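Local coordinates for glutaconate CoA-transferase subunit A (Acidaminococcus fermentans, PDB 1POI), which catalyses, as one of the two subunit types of the enzyme, the transfer of coenzyme A from acetyl-CoA to glutaconate or (R)-2-hydroxyglutarate during glutamate degradation, at residues Leu239-Ser247 against His287-Gly295. Numbering follows the deposited sequence.
Sequences LAPYGAHPS and HDEYLNKLG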
ATOM      1  N   LEU A 239      10.715  14.318  18.039  1.00 16.90           N
ATOM      2  CA  LEU A 239      10.545  12.856  17.999  1.00 17.35           C
ATOM      3  C   LEU A 239      10.135  12.364  19.383  1.00 13.46           C
ATOM      4  O   LEU A 239      10.898  12.479  20.321  1.00 18.15           O
ATOM      5  CB  LEU A 239      11.850  12.173  17.569  1.00 16.35           C
ATOM      6  CG  LEU A 239      11.803  10.668  17.256  1.00 21.31           C
ATOM      7  CD1 LEU A 239      10.600  10.324  16.397  1.00 18.81           C
ATOM      8  CD2 LEU A 239      13.083  10.215  16.545  1.00 20.03           C
ATOM      9  N   ALA A 240       8.911  11.889  19.527  1.00 12.10           N
ATOM     10  CA  ALA A 240       8.432  11.393  20.806  1.00 10.75           C
ATOM     11  C   ALA A 240       7.568  10.133  20.686  1.00 12.88           C
ATOM     12  O   ALA A 240       6.333  10.227  20.601  1.00 11.47           O
ATOM     13  CB  ALA A 240       7.682  12.449  21.519  1.00  4.15           C
ATOM     14  N   PRO A 241       8.217   8.940  20.651  1.00 12.61           N
ATOM     15  CA  PRO A 241       7.589   7.619  20.550  1.00 13.40           C
ATOM     16  C   PRO A 241       6.609   7.391  21.680  1.00 15.81           C
ATOM     17  O   PRO A 241       6.964   7.540  22.839  1.00 19.60           O
ATOM     18  CB  PRO A 241       8.772   6.681  20.659  1.00 12.50           C
ATOM     19  CG  PRO A 241       9.826   7.426  19.917  1.00 14.64           C
ATOM     20  CD  PRO A 241       9.676   8.823  20.470  1.00 11.85           C
ATOM     21  N   TYR A 242       5.396   6.962  21.331  1.00 16.51           N
ATOM     22  CA  TYR A 242       4.309   6.734  22.279  1.00 16.72           C
ATOM     23  C   TYR A 242       3.994   8.019  23.016  1.00 19.19           C
ATOM     24  O   TYR A 242       3.446   7.984  24.123  1.00 22.69           O
ATOM     25  CB  TYR A 242       4.628   5.623  23.296  1.00 15.65           C
ATOM     26  CG  TYR A 242       4.892   4.280  22.681  1.00 10.35           C
ATOM     27  CD1 TYR A 242       6.167   3.965  22.230  1.00 12.24           C
ATOM     28  CD2 TYR A 242       3.867   3.333  22.510  1.00 11.50           C
ATOM     29  CE1 TYR A 242       6.446   2.747  21.611  1.00 11.71           C
ATOM     30  CE2 TYR A 242       4.137   2.088  21.880  1.00 13.05           C
ATOM     31  CZ  TYR A 242       5.446   1.820  21.435  1.00 13.27           C
ATOM     32  OH  TYR A 242       5.800   0.658  20.780  1.00 22.16           O
ATOM     33  N   GLY A 243       4.319   9.149  22.385  1.00 17.78           N
ATOM     34  CA  GLY A 243       4.057  10.445  22.978  1.00 13.89           C
ATOM     35  C   GLY A 243       2.604  10.713  23.324  1.00 12.82           C
ATOM     36  O   GLY A 243       2.302  11.706  23.992  1.00 15.90           O
ATOM     37  N   ALA A 244       1.695   9.858  22.865  1.00 12.17           N
ATOM     38  CA  ALA A 244       0.271  10.046  23.150  1.00 13.05           C
ATOM     39  C   ALA A 244      -0.127   9.213  24.333  1.00 14.63           C
ATOM     40  O   ALA A 244      -1.229   9.353  24.843  1.00 13.27           O
ATOM     41  CB  ALA A 244      -0.587   9.661  21.938  1.00 13.09           C
ATOM     42  N   HIS A 245       0.780   8.345  24.777  1.00 16.67           N
ATOM     43  CA  HIS A 245       0.496   7.458  25.893  1.00 18.50           C
ATOM     44  C   HIS A 245       0.103   8.283  27.093  1.00 17.23           C
ATOM     45  O   HIS A 245       0.751   9.284  27.394  1.00 20.19           O
ATOM     46  CB  HIS A 245       1.711   6.580  26.204  1.00 21.91           C
ATOM     47  CG  HIS A 245       1.492   5.631  27.341  1.00 24.86           C
ATOM     48  ND1 HIS A 245       1.391   6.046  28.651  1.00 26.97           N
ATOM     49  CD2 HIS A 245       1.344   4.287  27.363  1.00 28.67           C
ATOM     50  CE1 HIS A 245       1.185   5.002  29.431  1.00 27.61           C
ATOM     51  NE2 HIS A 245       1.156   3.922  28.675  1.00 30.72           N
ATOM     52  N   PRO A 246      -0.913   7.842  27.844  1.00 15.86           N
ATOM     53  CA  PRO A 246      -1.773   6.655  27.749  1.00 18.31           C
ATOM     54  C   PRO A 246      -2.925   6.645  26.727  1.00 19.79           C
ATOM     55  O   PRO A 246      -3.833   5.829  26.860  1.00 19.22           O
ATOM     56  CB  PRO A 246      -2.389   6.608  29.144  1.00 20.02           C
ATOM     57  CG  PRO A 246      -2.663   8.035  29.400  1.00 15.10           C
ATOM     58  CD  PRO A 246      -1.310   8.647  29.009  1.00 16.21           C
ATOM     59  N   SER A 247      -2.951   7.557  25.762  1.00 19.70           N
ATOM     60  CA  SER A 247      -4.063   7.570  24.824  1.00 16.39           C
ATOM     61  C   SER A 247      -3.718   6.836  23.536  1.00 16.47           C
ATOM     62  O   SER A 247      -2.532   6.576  23.250  1.00 14.42           O
ATOM     63  CB  SER A 247      -4.509   9.002  24.550  1.00 13.98           C
ATOM     64  OG  SER A 247      -3.523   9.705  23.835  1.00 11.06           O
ATOM     65  N   HIS A 287      11.271  12.430  28.341  1.00 20.14           N
ATOM     66  CA  HIS A 287      10.349  11.408  27.852  1.00 18.40           C
ATOM     67  C   HIS A 287      10.957   9.998  27.826  1.00 18.22           C
ATOM     68  O   HIS A 287      10.281   9.015  28.139  1.00 17.93           O
ATOM     69  CB  HIS A 287       9.794  11.788  26.474  1.00 14.44           C
ATOM     70  CG  HIS A 287       8.656  10.922  26.034  1.00 13.48           C
ATOM     71  ND1 HIS A 287       7.443  10.896  26.687  1.00  8.95           N
ATOM     72  CD2 HIS A 287       8.531  10.085  24.976  1.00 13.53           C
ATOM     73  CE1 HIS A 287       6.622  10.083  26.048  1.00 11.38           C
ATOM     74  NE2 HIS A 287       7.256   9.578  25.005  1.00  9.58           N
ATOM     75  N   ASP A 288      12.220   9.890  27.445  1.00 14.03           N
ATOM     76  CA  ASP A 288      12.852   8.602  27.449  1.00 15.17           C
ATOM     77  C   ASP A 288      12.644   7.963  28.829  1.00 19.26           C
ATOM     78  O   ASP A 288      12.148   6.851  28.917  1.00 24.53           O
ATOM     79  CB  ASP A 288      14.330   8.747  27.102  1.00 12.48           C
ATOM     80  CG  ASP A 288      14.565   8.789  25.602  1.00 12.93           C
ATOM     81  OD1 ASP A 288      13.580   8.779  24.839  1.00 15.42           O
ATOM     82  OD2 ASP A 288      15.729   8.784  25.166  1.00 13.89           O
ATOM     83  N   GLU A 289      12.909   8.713  29.897  1.00 20.03           N
ATOM     84  CA  GLU A 289      12.734   8.235  31.264  1.00 19.04           C
ATOM     85  C   GLU A 289      11.342   7.708  31.507  1.00 18.55           C
ATOM     86  O   GLU A 289      11.143   6.785  32.305  1.00 20.57           O
ATOM     87  CB  GLU A 289      13.003   9.350  32.274  1.00 20.64           C
ATOM     88  CG  GLU A 289      14.436   9.785  32.311  1.00 21.26           C
ATOM     89  CD  GLU A 289      14.943  10.062  33.706  1.00 24.21           C
ATOM     90  OE1 GLU A 289      14.125  10.295  34.626  1.00 25.09           O
ATOM     91  OE2 GLU A 289      16.182  10.035  33.876  1.00 26.76           O
ATOM     92  N   TYR A 290      10.368   8.342  30.878  1.00 15.66           N
ATOM     93  CA  TYR A 290       8.983   7.927  31.022  1.00 15.67           C
ATOM     94  C   TYR A 290       8.816   6.546  30.363  1.00 17.00           C
ATOM     95  O   TYR A 290       8.232   5.626  30.944  1.00 19.00           O
ATOM     96  CB  TYR A 290       8.075   8.972  30.370  1.00  7.05           C
ATOM     97  CG  TYR A 290       6.593   8.662  30.388  1.00  6.57           C
ATOM     98  CD1 TYR A 290       5.820   8.946  31.501  1.00  2.00           C
ATOM     99  CD2 TYR A 290       5.945   8.145  29.255  1.00  5.83           C
ATOM    100  CE1 TYR A 290       4.460   8.739  31.501  1.00  2.00           C
ATOM    101  CE2 TYR A 290       4.571   7.933  29.255  1.00  2.00           C
ATOM    102  CZ  TYR A 290       3.839   8.234  30.380  1.00  2.00           C
ATOM    103  OH  TYR A 290       2.477   8.028  30.396  1.00  2.00           O
ATOM    104  N   LEU A 291       9.375   6.391  29.168  1.00 16.57           N
ATOM    105  CA  LEU A 291       9.272   5.130  28.430  1.00 16.49           C
ATOM    106  C   LEU A 291       9.935   3.999  29.194  1.00 18.83           C
ATOM    107  O   LEU A 291       9.360   2.911  29.362  1.00 22.26           O
ATOM    108  CB  LEU A 291       9.894   5.264  27.034  1.00  7.33           C
ATOM    109  CG  LEU A 291       9.169   6.272  26.134  1.00  6.65           C
ATOM    110  CD1 LEU A 291       9.835   6.315  24.786  1.00  9.01           C
ATOM    111  CD2 LEU A 291       7.676   5.933  25.994  1.00  4.84           C
ATOM    112  N   ASN A 292      11.129   4.271  29.703  1.00 16.38           N
ATOM    113  CA  ASN A 292      11.854   3.266  30.436  1.00 14.23           C
ATOM    114  C   ASN A 292      11.151   2.874  31.729  1.00 15.13           C
ATOM    115  O   ASN A 292      11.052   1.694  32.063  1.00 13.08           O
ATOM    116  CB  ASN A 292      13.285   3.715  30.630  1.00 10.97           C
ATOM    117  CG  ASN A 292      14.110   3.512  29.388  1.00 11.95           C
ATOM    118  OD1 ASN A 292      13.682   2.826  28.472  1.00 22.14           O
ATOM    119  ND2 ASN A 292      15.297   4.081  29.348  1.00 11.54           N
ATOM    120  N   LYS A 293      10.567   3.859  32.395  1.00 16.86           N
ATOM    121  CA  LYS A 293       9.840   3.613  33.631  1.00 17.07           C
ATOM    122  C   LYS A 293       8.755   2.604  33.316  1.00 16.09           C
ATOM    123  O   LYS A 293       8.578   1.642  34.047  1.00 21.58           O
ATOM    124  CB  LYS A 293       9.215   4.915  34.141  1.00 19.16           C
ATOM    125  CG  LYS A 293       8.436   4.773  35.422  1.00 21.41           C
ATOM    126  CD  LYS A 293       8.968   5.692  36.529  1.00 19.95           C
ATOM    127  CE  LYS A 293       8.298   5.369  37.863  1.00 20.98           C
ATOM    128  NZ  LYS A 293       6.806   5.520  37.766  1.00 21.10           N
ATOM    129  N   LEU A 294       8.041   2.828  32.218  1.00 15.69           N
ATOM    130  CA  LEU A 294       6.978   1.933  31.773  1.00 13.01           C
ATOM    131  C   LEU A 294       7.505   0.527  31.465  1.00 13.54           C
ATOM    132  O   LEU A 294       6.903  -0.469  31.874  1.00 13.20           O
ATOM    133  CB  LEU A 294       6.285   2.497  30.540  1.00  9.19           C
ATOM    134  CG  LEU A 294       5.370   3.681  30.813  1.00 11.13           C
ATOM    135  CD1 LEU A 294       4.849   4.191  29.514  1.00 10.90           C
ATOM    136  CD2 LEU A 294       4.222   3.285  31.736  1.00  5.29           C
ATOM    137  N   GLY A 295       8.631   0.440  30.764  1.00 11.29           N
ATOM    138  CA  GLY A 295       9.187  -0.864  30.457  1.00 10.02           C
ATOM    139  C   GLY A 295       8.801  -1.314  29.064  1.00 11.54           C
ATOM    140  O   GLY A 295       7.684  -1.032  28.610  1.00  7.82           O
TER
HETATM  141  O   HOH W   1       1.453  10.590  30.258  1.00 37.59           O
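His287 of segment 287-295 reaches Pro241 in a loop of two overlapping beta turns, type II from Ala240 to Gly243 and type I from Tyr242 to His245, which follows strand 236-239 of the parallel sheet in this CoA-transferase fold. With CG trans to the backbone N (chi1 -169°), the imidazole extends to the loop, and NE2 donates to Pro241 O at 3.0 Å. The acceptor lies in the ring plane, whereas NE2 sits above the carbonyl plane. A leucine in place of His287 would probably leave Pro241 O without this donor and the type II turn less firmly tied to the helix. One turn on, Tyr290 directs its hydroxyl at the edge of the His245 ring, where OH and ND1 share a 2.9 Å hydrogen bond, and a water bridges that hydroxyl to His245 O. The other ring nitrogen, His245 NE2, is hydrogen-bonded to Asp256 OD2. Leu291 packs both methyls around the Pro241 carbonyl, CD2 also meeting Tyr242 CB at 4.1 Å. Leu294 completes the inward-facing row, its CD1 forming a CH-pi contact over one His245 face, 3.8 Å from the ring centroid; Pro246 CB lies over the opposite face.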